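Local coordinates for protein putative S-adenosyl-L-methionine-dependent Methyltransferase (Methanococcus maripaludis, PDB 3DLC) that binds S-adenosylmethionine and probably acts as a methyltransferase of the Rossmann-like class, its methyl acceptor not established, at residues 24-28 against 159-163. Numbering follows the deposited sequence.
Sequences LFAPI and ISAEM
The Phe25 ring meets Met163 at its edge, where the CG methylene of this selenomethionine lies in the ring plane. In the conformer described here the selenium stands obliquely to the ring in a Met-aromatic contact, SE 5.0 Å from the centroid. Ile159 CG2 also approaches obliquely, 3.6 Å from Phe25 CE1, and Phe150 packs edge-to-face with this ring. Leu24 slides past Ile159, its CG 4.0 Å from Ile159 CG2; with CG anti to the backbone N (chi1 -175°), its branched end reaches helix 153-166, where CD2 meets Met163 SE at 3.6 Å and both methyls lie on the Glu162 methylenes. An alanine here would lack the whole branched end and is likely to open a gap beside Ile159 CG2 and the selenium. In this putative methyltransferase with a Rossmann-like fold the contact joins the loop between helices 11-22 and 28-40 to a helix following strand 142-148, beside the bound S-adenosylmethionine; Tyr29, which binds it, adjoins Phe25. Ile28, farther along the loop, is met by the extended Ile159 chain (chi2 169°), whose CD1 rests against Leu24 O and tightly on Ile28 CG2, 3.3 Å away. Glu162, as modelled here, turns its carboxylate away from Leu24, into a salt bridge with Arg165.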
# COMPACT_ATOMS: atom_id res chain seq x y z
N LEU A 24 -8.98 -11.64 10.04
CA LEU A 24 -10.11 -10.87 9.53
C LEU A 24 -9.85 -10.27 8.15
O LEU A 24 -10.73 -10.30 7.29
CB LEU A 24 -10.39 -9.76 10.52
CG LEU A 24 -11.60 -8.93 10.20
CD1 LEU A 24 -12.86 -9.80 10.12
CD2 LEU A 24 -11.73 -7.83 11.23
N PHE A 25 -8.66 -9.75 7.91
CA PHE A 25 -8.36 -9.12 6.63
C PHE A 25 -7.85 -10.10 5.57
O PHE A 25 -7.74 -9.74 4.40
CB PHE A 25 -7.30 -8.01 6.75
CG PHE A 25 -7.73 -6.73 7.37
CD1 PHE A 25 -8.94 -6.57 8.01
CD2 PHE A 25 -6.85 -5.68 7.37
CE1 PHE A 25 -9.23 -5.36 8.64
CE2 PHE A 25 -7.16 -4.49 7.99
CZ PHE A 25 -8.34 -4.31 8.59
N ALA A 26 -7.55 -11.33 5.96
CA ALA A 26 -6.89 -12.24 5.02
C ALA A 26 -7.52 -12.31 3.62
O ALA A 26 -6.80 -12.31 2.62
CB ALA A 26 -6.75 -13.66 5.59
N PRO A 27 -8.85 -12.39 3.50
CA PRO A 27 -9.41 -12.53 2.16
C PRO A 27 -9.25 -11.32 1.24
O PRO A 27 -9.34 -11.46 0.01
CB PRO A 27 -10.90 -12.75 2.41
CG PRO A 27 -11.14 -12.57 3.76
CD PRO A 27 -9.88 -12.52 4.54
N ILE A 28 -8.96 -10.16 1.82
CA ILE A 28 -8.90 -8.96 0.96
C ILE A 28 -7.66 -8.96 0.08
O ILE A 28 -7.69 -8.38 -1.01
CB ILE A 28 -8.97 -7.65 1.76
CG1 ILE A 28 -7.66 -7.29 2.45
CG2 ILE A 28 -10.17 -7.69 2.73
CD1 ILE A 28 -7.75 -6.11 3.37
N ILE A 159 -16.17 -7.22 7.00
CA ILE A 159 -15.02 -6.85 7.81
C ILE A 159 -15.32 -5.63 8.65
O ILE A 159 -14.97 -5.56 9.83
CB ILE A 159 -13.76 -6.63 6.94
CG1 ILE A 159 -13.32 -7.96 6.36
CG2 ILE A 159 -12.64 -5.95 7.75
CD1 ILE A 159 -12.26 -7.86 5.28
N SER A 160 -16.04 -4.67 8.07
CA SER A 160 -16.32 -3.45 8.80
C SER A 160 -17.13 -3.75 10.06
O SER A 160 -16.86 -3.19 11.13
CB SER A 160 -17.02 -2.39 7.92
OG SER A 160 -16.25 -2.04 6.77
N ALA A 161 -18.11 -4.64 9.95
CA ALA A 161 -18.91 -4.97 11.10
C ALA A 161 -18.05 -5.50 12.23
O ALA A 161 -18.21 -5.13 13.41
CB ALA A 161 -19.99 -5.95 10.73
N GLU A 162 -17.10 -6.37 11.89
CA GLU A 162 -16.23 -6.94 12.91
C GLU A 162 -15.25 -5.90 13.46
O GLU A 162 -14.97 -5.86 14.67
CB GLU A 162 -15.48 -8.16 12.39
CG GLU A 162 -14.68 -8.86 13.46
CD GLU A 162 -15.52 -9.44 14.57
OE1 GLU A 162 -16.77 -9.49 14.46
OE2 GLU A 162 -14.91 -9.87 15.57
N MSE A 163 -14.68 -5.06 12.60
CA MSE A 163 -13.72 -4.02 13.06
C MSE A 163 -14.39 -3.05 14.01
O MSE A 163 -13.79 -2.64 15.01
CB MSE A 163 -13.05 -3.25 11.92
CG MSE A 163 -12.00 -4.04 11.15
SE MSE A 163 -10.50 -4.63 12.22
CE MSE A 163 -9.72 -2.90 12.58